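Local structure of peroxiredoxin HYR1 (3CMI) at residues E52-A55 with L56-Y60; P24-F27 with D28-K31; P17-K20 with K21-F25. The protein reduces hydroperoxides at the expense of thioredoxin and, as a sensor of hydroperoxide stress, oxidises and so activates the yeast transcription factor YAP1. One frame throughout, in Å; residues are numbered along the deposited sequence.

Contact 1 of 3, residues E52-A55 with L56-Y60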
ATOM      1  N   GLU A  52      12.487  -6.803  -1.823  1.00 38.27           N
ATOM      2  CA  GLU A  52      11.973  -6.328  -3.109  1.00 38.10           C
ATOM      3  C   GLU A  52      11.260  -4.977  -2.993  1.00 38.05           C
ATOM      4  O   GLU A  52      11.419  -4.115  -3.856  1.00 38.30           O
ATOM      5  CB  GLU A  52      11.062  -7.372  -3.772  1.00 38.11           C
ATOM      6  CG  GLU A  52      11.814  -8.494  -4.486  1.00 38.11           C
ATOM      7  CD  GLU A  52      11.028  -9.117  -5.640  1.00 38.67           C
ATOM      8  OE1 GLU A  52      11.076 -10.360  -5.793  1.00 38.60           O
ATOM      9  OE2 GLU A  52      10.374  -8.370  -6.405  1.00 38.07           O
ATOM     10  N   LEU A  53      10.481  -4.802  -1.923  1.00 37.75           N
ATOM     11  CA  LEU A  53       9.791  -3.540  -1.661  1.00 37.35           C
ATOM     12  C   LEU A  53      10.781  -2.413  -1.403  1.00 37.40           C
ATOM     13  O   LEU A  53      10.642  -1.322  -1.956  1.00 37.50           O
ATOM     14  CB  LEU A  53       8.836  -3.677  -0.472  1.00 37.39           C
ATOM     15  CG  LEU A  53       7.573  -4.515  -0.684  1.00 36.68           C
ATOM     16  CD1 LEU A  53       6.968  -4.883   0.657  1.00 36.08           C
ATOM     17  CD2 LEU A  53       6.562  -3.794  -1.574  1.00 35.26           C
ATOM     18  N   GLU A  54      11.777  -2.691  -0.563  1.00 37.31           N
ATOM     19  CA  GLU A  54      12.834  -1.734  -0.240  1.00 37.04           C
ATOM     20  C   GLU A  54      13.614  -1.310  -1.486  1.00 37.12           C
ATOM     21  O   GLU A  54      13.949  -0.133  -1.639  1.00 37.09           O
ATOM     22  CB  GLU A  54      13.770  -2.312   0.828  1.00 36.93           C
ATOM     23  CG  GLU A  54      14.886  -1.370   1.321  1.00 36.78           C
ATOM     24  CD  GLU A  54      14.380  -0.110   2.020  1.00 36.67           C
ATOM     25  OE1 GLU A  54      15.212   0.778   2.282  1.00 37.52           O
ATOM     26  OE2 GLU A  54      13.169   0.008   2.308  1.00 35.99           O
ATOM     27  N   ALA A  55      13.879  -2.267  -2.379  1.00 37.00           N
ATOM     28  CA  ALA A  55      14.559  -1.990  -3.639  1.00 37.03           C
ATOM     29  C   ALA A  55      13.730  -1.048  -4.516  1.00 37.11           C
ATOM     30  O   ALA A  55      14.268  -0.123  -5.117  1.00 37.27           O
ATOM     31  CB  ALA A  55      14.881  -3.292  -4.387  1.00 36.90           C
ATOM     32  N   LEU A  56      12.421  -1.287  -4.574  1.00 37.21           N
ATOM     33  CA  LEU A  56      11.497  -0.422  -5.306  1.00 37.00           C
ATOM     34  C   LEU A  56      11.534   0.995  -4.740  1.00 37.10           C
ATOM     35  O   LEU A  56      11.650   1.973  -5.485  1.00 37.25           O
ATOM     36  CB  LEU A  56      10.075  -0.983  -5.214  1.00 36.97           C
ATOM     37  CG  LEU A  56       9.017  -0.541  -6.229  1.00 37.00           C
ATOM     38  CD1 LEU A  56       9.338  -1.074  -7.627  1.00 35.92           C
ATOM     39  CD2 LEU A  56       7.642  -1.015  -5.770  1.00 36.52           C
ATOM     40  N   TYR A  57      11.460   1.088  -3.415  1.00 36.99           N
ATOM     41  CA  TYR A  57      11.469   2.365  -2.714  1.00 36.93           C
ATOM     42  C   TYR A  57      12.768   3.123  -2.946  1.00 36.82           C
ATOM     43  O   TYR A  57      12.740   4.296  -3.314  1.00 36.83           O
ATOM     44  CB  TYR A  57      11.227   2.152  -1.216  1.00 36.80           C
ATOM     45  CG  TYR A  57      11.208   3.418  -0.386  1.00 37.41           C
ATOM     46  CD1 TYR A  57      10.235   4.402  -0.592  1.00 37.49           C
ATOM     47  CD2 TYR A  57      12.145   3.619   0.630  1.00 37.31           C
ATOM     48  CE1 TYR A  57      10.207   5.559   0.183  1.00 36.04           C
ATOM     49  CE2 TYR A  57      12.129   4.776   1.403  1.00 36.65           C
ATOM     50  CZ  TYR A  57      11.161   5.740   1.172  1.00 36.77           C
ATOM     51  OH  TYR A  57      11.141   6.884   1.943  1.00 37.13           O
ATOM     52  N   LYS A  58      13.899   2.454  -2.732  1.00 36.69           N
ATOM     53  CA  LYS A  58      15.214   3.053  -2.975  1.00 36.72           C
ATOM     54  C   LYS A  58      15.334   3.574  -4.408  1.00 36.30           C
ATOM     55  O   LYS A  58      15.831   4.677  -4.646  1.00 36.16           O
ATOM     56  CB  LYS A  58      16.330   2.043  -2.697  1.00 36.93           C
ATOM     57  CG  LYS A  58      16.502   1.692  -1.229  1.00 38.39           C
ATOM     58  CD  LYS A  58      17.808   0.946  -1.005  1.00 40.73           C
ATOM     59  CE  LYS A  58      18.017   0.613   0.467  1.00 42.39           C
ATOM     60  NZ  LYS A  58      18.081   1.828   1.342  1.00 43.99           N
ATOM     61  N   ARG A  59      14.852   2.784  -5.359  1.00 35.93           N
ATOM     62  CA  ARG A  59      14.985   3.127  -6.769  1.00 35.93           C
ATOM     63  C   ARG A  59      14.235   4.406  -7.163  1.00 35.59           C
ATOM     64  O   ARG A  59      14.789   5.277  -7.848  1.00 35.25           O
ATOM     65  CB  ARG A  59      14.559   1.948  -7.648  1.00 35.71           C
ATOM     66  CG  ARG A  59      14.422   2.320  -9.095  1.00 36.67           C
ATOM     67  CD  ARG A  59      14.665   1.165 -10.034  1.00 35.71           C
ATOM     68  NE  ARG A  59      15.371   1.723 -11.171  1.00 38.68           N
ATOM     69  CZ  ARG A  59      16.624   1.451 -11.505  1.00 36.94           C
ATOM     70  NH1 ARG A  59      17.339   0.558 -10.839  1.00 36.56           N
ATOM     71  NH2 ARG A  59      17.142   2.055 -12.558  1.00 40.72           N
ATOM     72  N   TYR A  60      13.000   4.525  -6.682  1.00 35.42           N
ATOM     73  CA  TYR A  60      12.056   5.523  -7.179  1.00 35.57           C
ATOM     74  C   TYR A  60      11.695   6.649  -6.218  1.00 36.01           C
ATOM     75  O   TYR A  60      11.053   7.618  -6.625  1.00 36.03           O
ATOM     76  CB  TYR A  60      10.768   4.833  -7.632  1.00 35.08           C
ATOM     77  CG  TYR A  60      10.942   3.950  -8.846  1.00 34.84           C
ATOM     78  CD1 TYR A  60      11.326   4.488 -10.075  1.00 34.08           C
ATOM     79  CD2 TYR A  60      10.707   2.578  -8.771  1.00 34.88           C
ATOM     80  CE1 TYR A  60      11.476   3.680 -11.197  1.00 34.92           C
ATOM     81  CE2 TYR A  60      10.857   1.757  -9.892  1.00 33.88           C
ATOM     82  CZ  TYR A  60      11.240   2.317 -11.094  1.00 34.65           C
ATOM     83  OH  TYR A  60      11.399   1.519 -12.198  1.00 34.32           O
TER

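Contact 2 of 3, residues P24-F27 with D28-K31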
ATOM      1  N   PRO A  24      -0.693  10.184  14.084  1.00 39.97           N
ATOM      2  CA  PRO A  24      -1.407  10.357  12.817  1.00 39.55           C
ATOM      3  C   PRO A  24      -0.455  10.486  11.637  1.00 39.56           C
ATOM      4  O   PRO A  24       0.528  11.234  11.698  1.00 38.97           O
ATOM      5  CB  PRO A  24      -2.173  11.668  13.013  1.00 39.78           C
ATOM      6  CG  PRO A  24      -2.359  11.770  14.503  1.00 39.41           C
ATOM      7  CD  PRO A  24      -1.099  11.191  15.092  1.00 39.59           C
ATOM      8  N   PHE A  25      -0.743   9.729  10.581  1.00 39.49           N
ATOM      9  CA  PHE A  25      -0.003   9.828   9.335  1.00 39.55           C
ATOM     10  C   PHE A  25      -0.969  10.291   8.248  1.00 39.65           C
ATOM     11  O   PHE A  25      -1.594   9.466   7.572  1.00 39.62           O
ATOM     12  CB  PHE A  25       0.645   8.487   8.977  1.00 39.80           C
ATOM     13  CG  PHE A  25       1.578   8.560   7.795  1.00 40.21           C
ATOM     14  CD1 PHE A  25       2.900   8.962   7.962  1.00 40.78           C
ATOM     15  CD2 PHE A  25       1.130   8.247   6.513  1.00 39.77           C
ATOM     16  CE1 PHE A  25       3.766   9.041   6.871  1.00 40.25           C
ATOM     17  CE2 PHE A  25       1.984   8.325   5.425  1.00 40.29           C
ATOM     18  CZ  PHE A  25       3.305   8.723   5.605  1.00 40.41           C
ATOM     19  N   PRO A  26      -1.106  11.618   8.082  1.00 39.82           N
ATOM     20  CA  PRO A  26      -2.112  12.133   7.154  1.00 40.03           C
ATOM     21  C   PRO A  26      -1.708  11.932   5.695  1.00 40.13           C
ATOM     22  O   PRO A  26      -0.582  12.251   5.315  1.00 40.32           O
ATOM     23  CB  PRO A  26      -2.201  13.620   7.514  1.00 39.99           C
ATOM     24  CG  PRO A  26      -0.882  13.955   8.124  1.00 40.18           C
ATOM     25  CD  PRO A  26      -0.336  12.695   8.736  1.00 40.04           C
ATOM     26  N   PHE A  27      -2.621  11.392   4.893  1.00 40.07           N
ATOM     27  CA  PHE A  27      -2.330  11.088   3.489  1.00 40.21           C
ATOM     28  C   PHE A  27      -2.262  12.333   2.599  1.00 40.30           C
ATOM     29  O   PHE A  27      -1.918  12.234   1.425  1.00 39.92           O
ATOM     30  CB  PHE A  27      -3.355  10.095   2.933  1.00 39.96           C
ATOM     31  CG  PHE A  27      -3.015   8.645   3.182  1.00 40.06           C
ATOM     32  CD1 PHE A  27      -2.114   8.268   4.177  1.00 39.98           C
ATOM     33  CD2 PHE A  27      -3.635   7.646   2.436  1.00 39.58           C
ATOM     34  CE1 PHE A  27      -1.816   6.923   4.401  1.00 39.45           C
ATOM     35  CE2 PHE A  27      -3.347   6.300   2.657  1.00 39.15           C
ATOM     36  CZ  PHE A  27      -2.439   5.938   3.637  1.00 39.52           C
ATOM     37  N   ASP A  28      -2.585  13.504   3.148  1.00 40.74           N
ATOM     38  CA  ASP A  28      -2.482  14.739   2.371  1.00 41.45           C
ATOM     39  C   ASP A  28      -1.024  15.070   2.027  1.00 41.64           C
ATOM     40  O   ASP A  28      -0.758  15.757   1.038  1.00 41.99           O
ATOM     41  CB  ASP A  28      -3.191  15.915   3.061  1.00 41.60           C
ATOM     42  CG  ASP A  28      -2.499  16.358   4.335  1.00 42.53           C
ATOM     43  OD1 ASP A  28      -2.628  17.548   4.689  1.00 43.56           O
ATOM     44  OD2 ASP A  28      -1.833  15.527   4.987  1.00 44.00           O
ATOM     45  N   GLN A  29      -0.088  14.559   2.830  1.00 41.79           N
ATOM     46  CA  GLN A  29       1.349  14.697   2.550  1.00 41.98           C
ATOM     47  C   GLN A  29       1.752  13.898   1.305  1.00 41.83           C
ATOM     48  O   GLN A  29       2.854  14.068   0.775  1.00 41.96           O
ATOM     49  CB  GLN A  29       2.185  14.253   3.757  1.00 41.99           C
ATOM     50  CG  GLN A  29       2.232  12.733   3.982  1.00 42.37           C
ATOM     51  CD  GLN A  29       2.847  12.351   5.320  1.00 42.67           C
ATOM     52  OE1 GLN A  29       2.140  11.972   6.263  1.00 43.15           O
ATOM     53  NE2 GLN A  29       4.169  12.457   5.412  1.00 43.32           N
ATOM     54  N   LEU A  30       0.846  13.037   0.849  1.00 41.39           N
ATOM     55  CA  LEU A  30       1.087  12.148  -0.287  1.00 41.27           C
ATOM     56  C   LEU A  30       0.676  12.759  -1.631  1.00 40.91           C
ATOM     57  O   LEU A  30       0.812  12.113  -2.671  1.00 40.59           O
ATOM     58  CB  LEU A  30       0.349  10.820  -0.072  1.00 41.30           C
ATOM     59  CG  LEU A  30       1.037   9.616   0.591  1.00 41.93           C
ATOM     60  CD1 LEU A  30       2.068   9.987   1.663  1.00 42.77           C
ATOM     61  CD2 LEU A  30       0.001   8.646   1.135  1.00 41.25           C
ATOM     62  N   LYS A  31       0.177  13.996  -1.597  1.00 40.59           N
ATOM     63  CA  LYS A  31      -0.287  14.698  -2.796  1.00 40.36           C
ATOM     64  C   LYS A  31       0.849  14.903  -3.794  1.00 40.18           C
ATOM     65  O   LYS A  31       1.924  15.385  -3.430  1.00 40.04           O
ATOM     66  CB  LYS A  31      -0.915  16.048  -2.430  1.00 40.52           C
ATOM     67  CG  LYS A  31      -2.282  15.952  -1.762  1.00 40.54           C
ATOM     68  CD  LYS A  31      -2.770  17.306  -1.275  1.00 40.48           C
ATOM     69  CE  LYS A  31      -4.105  17.181  -0.550  1.00 40.73           C
ATOM     70  NZ  LYS A  31      -4.501  18.453   0.128  1.00 41.17           N
TER

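Contact 3 of 3, residues P17-K20 with K21-F25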
ATOM      1  N   PRO A  17      -4.239   7.205   8.817  1.00 39.75           N
ATOM      2  CA  PRO A  17      -3.988   6.045   9.670  1.00 39.69           C
ATOM      3  C   PRO A  17      -2.942   6.347  10.739  1.00 39.66           C
ATOM      4  O   PRO A  17      -2.122   7.256  10.569  1.00 39.62           O
ATOM      5  CB  PRO A  17      -3.439   5.010   8.691  1.00 39.71           C
ATOM      6  CG  PRO A  17      -2.787   5.829   7.620  1.00 39.90           C
ATOM      7  CD  PRO A  17      -3.714   6.998   7.453  1.00 39.83           C
ATOM      8  N   VAL A  18      -2.971   5.586  11.825  1.00 39.50           N
ATOM      9  CA  VAL A  18      -1.983   5.730  12.892  1.00 39.54           C
ATOM     10  C   VAL A  18      -0.655   5.110  12.437  1.00 39.43           C
ATOM     11  O   VAL A  18      -0.641   4.003  11.905  1.00 39.21           O
ATOM     12  CB  VAL A  18      -2.475   5.061  14.198  1.00 39.51           C
ATOM     13  CG1 VAL A  18      -1.477   5.260  15.306  1.00 39.52           C
ATOM     14  CG2 VAL A  18      -3.840   5.616  14.616  1.00 39.33           C
ATOM     15  N   ASP A  19       0.456   5.819  12.641  1.00 39.52           N
ATOM     16  CA  ASP A  19       1.758   5.280  12.238  1.00 39.78           C
ATOM     17  C   ASP A  19       2.349   4.345  13.299  1.00 40.25           C
ATOM     18  O   ASP A  19       1.716   4.084  14.329  1.00 39.98           O
ATOM     19  CB  ASP A  19       2.742   6.388  11.794  1.00 39.41           C
ATOM     20  CG  ASP A  19       3.363   7.169  12.962  1.00 39.46           C
ATOM     21  OD1 ASP A  19       4.134   8.113  12.684  1.00 38.51           O
ATOM     22  OD2 ASP A  19       3.101   6.859  14.147  1.00 39.10           O
ATOM     23  N   LYS A  20       3.553   3.843  13.026  1.00 40.86           N
ATOM     24  CA  LYS A  20       4.266   2.910  13.905  1.00 41.61           C
ATOM     25  C   LYS A  20       4.512   3.472  15.312  1.00 41.64           C
ATOM     26  O   LYS A  20       4.478   2.725  16.294  1.00 41.64           O
ATOM     27  CB  LYS A  20       5.597   2.517  13.252  1.00 41.90           C
ATOM     28  CG  LYS A  20       6.250   1.251  13.800  1.00 42.67           C
ATOM     29  CD  LYS A  20       7.663   1.060  13.242  1.00 42.26           C
ATOM     30  CE  LYS A  20       8.670   1.972  13.933  1.00 43.49           C
ATOM     31  NZ  LYS A  20      10.084   1.656  13.566  1.00 44.10           N
ATOM     32  N   LYS A  21       4.756   4.780  15.406  1.00 41.75           N
ATOM     33  CA  LYS A  21       4.964   5.453  16.699  1.00 41.83           C
ATOM     34  C   LYS A  21       3.636   5.842  17.377  1.00 41.67           C
ATOM     35  O   LYS A  21       3.626   6.498  18.427  1.00 41.50           O
ATOM     36  CB  LYS A  21       5.850   6.699  16.535  1.00 42.13           C
ATOM     37  CG  LYS A  21       7.184   6.497  15.792  1.00 43.09           C
ATOM     38  CD  LYS A  21       8.274   5.913  16.690  1.00 45.02           C
ATOM     39  CE  LYS A  21       9.669   6.082  16.081  1.00 45.96           C
ATOM     40  NZ  LYS A  21      10.437   7.237  16.678  1.00 47.02           N
ATOM     41  N   GLY A  22       2.518   5.440  16.771  1.00 41.39           N
ATOM     42  CA  GLY A  22       1.194   5.741  17.310  1.00 41.26           C
ATOM     43  C   GLY A  22       0.722   7.155  17.010  1.00 41.01           C
ATOM     44  O   GLY A  22      -0.163   7.680  17.702  1.00 40.58           O
ATOM     45  N   GLN A  23       1.305   7.766  15.963  1.00 40.79           N
ATOM     46  CA  GLN A  23       0.957   9.142  15.597  1.00 40.71           C
ATOM     47  C   GLN A  23       0.217   9.190  14.250  1.00 40.33           C
ATOM     48  O   GLN A  23       0.464   8.343  13.369  1.00 40.33           O
ATOM     49  CB  GLN A  23       2.205  10.034  15.547  1.00 40.92           C
ATOM     50  CG  GLN A  23       2.912  10.241  16.909  1.00 41.33           C
ATOM     51  CD  GLN A  23       1.942  10.750  18.055  1.00 42.79           C
ATOM     52  OE1 GLN A  23       1.083  11.600  17.654  1.00 43.08           O
ATOM     53  NE2 GLN A  23       1.954   9.968  19.323  1.00 44.07           N
ATOM     54  N   PRO A  24      -0.693  10.184  14.084  1.00 39.97           N
ATOM     55  CA  PRO A  24      -1.407  10.357  12.817  1.00 39.55           C
ATOM     56  C   PRO A  24      -0.455  10.486  11.637  1.00 39.56           C
ATOM     57  O   PRO A  24       0.528  11.234  11.698  1.00 38.97           O
ATOM     58  CB  PRO A  24      -2.173  11.668  13.013  1.00 39.78           C
ATOM     59  CG  PRO A  24      -2.359  11.770  14.503  1.00 39.41           C
ATOM     60  CD  PRO A  24      -1.099  11.191  15.092  1.00 39.59           C
ATOM     61  N   PHE A  25      -0.743   9.729  10.581  1.00 39.49           N
ATOM     62  CA  PHE A  25      -0.003   9.828   9.335  1.00 39.55           C
ATOM     63  C   PHE A  25      -0.969  10.291   8.248  1.00 39.65           C
ATOM     64  O   PHE A  25      -1.594   9.466   7.572  1.00 39.62           O
ATOM     65  CB  PHE A  25       0.645   8.487   8.977  1.00 39.80           C
ATOM     66  CG  PHE A  25       1.578   8.560   7.795  1.00 40.21           C
ATOM     67  CD1 PHE A  25       2.900   8.962   7.962  1.00 40.78           C
ATOM     68  CD2 PHE A  25       1.130   8.247   6.513  1.00 39.77           C
ATOM     69  CE1 PHE A  25       3.766   9.041   6.871  1.00 40.25           C
ATOM     70  CE2 PHE A  25       1.984   8.325   5.425  1.00 40.29           C
ATOM     71  CZ  PHE A  25       3.305   8.723   5.605  1.00 40.41           C
TER
HETATM   72  O   HOH W   1       3.294  10.352  11.552  1.00 34.57           O

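Contact 1 of 3, residues E52-A55 with L56-Y60
Glu54 OE1 is gripped twice: by Lys58 NZ one helical turn on, 3.2 Å away in a salt bridge whose hydrogen bond is weak, and by the hydroxyl of Thr97, the stronger partner. The backbones of the same two residues are joined more firmly, Lys58 N lying 2.8 Å from Glu54 O with an N-H...O angle of 172°. Glu54 sets off with CG anti to its own N (chi1 -177°) and then bends about CB-CG, which brings the carboxylate round toward the next turn; Lys58 runs extended over Glu54 O, its CG 3.2 Å from that oxygen, and turns only about CD-CE, which sets NZ beside OE1. The other carboxylate oxygen, OE2, approaches the Tyr57 ring at 4.1 Å from CD2, with the carboxylate plane and the ring plane 48° apart. Within the last turn Arg59 CG sits over the centre of one face of the Tyr60 ring, while Leu56 CD1 meets the same ring in plane at its edge. Inward, Leu56 and Tyr60 pack on Phe65 and on helix 160-167, where Tyr60 OH bonds Glu164. The ladder of i to i+4 backbone bonds, with an i to i+4 glutamate-lysine pair, is that of a regular alpha helix, here the crossover helix of the beta-alpha-beta unit 34-41, 47-60, 65-72 of a thioredoxin-like fold.

Contact 2 of 3, residues P24-F27 with D28-K31
Phe27 and Leu30 meet across a short 3-10 turn that leads toward strand 34-41, their side chains lying side by side and pointing the same way. Leu30 N bonds Phe27 O at 2.9 Å, the i to i+3 bond of the turn; a weak bond from Gln29 N to Pro26 O comes one residue earlier. Phe27 also meets the ring of Phe12 and packs on Ile37, while Leu30 reaches Val35, so both side chains pack on strand 34-41. Gln29 leaves its backbone with CG wedged between N and the carbonyl carbon (chi1 74°) and then runs extended, which carries its amide back over a face of the Phe25 ring, the two planes 28° apart. The carboxylate of Asp28 folds back against the Pro26 ring, OD2 being 3.2 Å from Pro26 CB. Both torsions of Leu30 lie away from the staggered positions, and its two methyls go to different rings: CD1 touches the Phe25 ring obliquely, 4.1 Å from CE2, whereas CD2 makes a CH-pi contact over one face of the Phe27 ring, 3.8 Å from the centroid and 18° off the normal.

Contact 3 of 3, residues P17-K20 with K21-F25
Asp19 and Gln23 face each other across a hairpin-like loop and are joined by two hydrogen bonds, one through the backbone and one through the carboxylate. The backbone bond, Asp19 N to Gln23 O, is short at 2.6 Å; a second links Phe25 N to Pro17 O at 2.8 Å. These two bonds flank Val18 and Pro24, which form a single beta bridge. At the far end the chain reverses through a type I turn from Asp19 to Gly22, closed by Gly22 N to Asp19 O at 2.9 Å. Gly22, the last residue of the turn, has positive phi (79°), and together with the bond from Asp19 N to Gln23 O this makes a type I turn with a G1 beta bulge.

The carboxylate of Asp19 holds the inside of the loop. Its chi1 of 77° swings CG inward between N and the carbonyl carbon, from where OD2 accepts Gln23 N at 2.7 Å, met from above the carboxylate plane. OD1 takes a bond from a water 2.6 Å away, which also donates to Pro24 O at 2.9 Å. Both carboxylate oxygens thus tie the turn to the returning arm of the loop, one directly and one through solvent.

Apolar contacts are few. Val18 CG1 presses on Gly22 CA at 3.4 Å, tighter than usual, and Asp19 CB rests against Phe25 CB.

The loop precedes strand 34-41 and is held on one flank by backbone bonds between Val18 and Lys102 and between Lys20 and Ile100, with Met101 touching Asp19 and Phe25; at its base Pro17 and Phe25 lean on Phe70 and Ile68 of strand 65-72.

Along the chain the order is contact 3, contact 2, contact 1. Contacts 3 and 2 share Pro24 and Phe25, have centres 11 Å apart and touch where Phe27 CE1 meets Pro17 CG at 3.5 Å, so the turn-forming loop and the 3-10 turn make one continuous lead into strand 34-41. Contact 1 follows that strand, on helix 47-60, with its centre about 20 Å from contact 2 and 22 Å from contact 3; the nearest atoms of each pair are about 9 Å apart. All three nevertheless pack on neighbouring strands 34-41 and 65-72: contact 2 on the former, contacts 1 and 3 on the latter. All belong to the thioredoxin-like scaffold and lie away from catalytic Cys44.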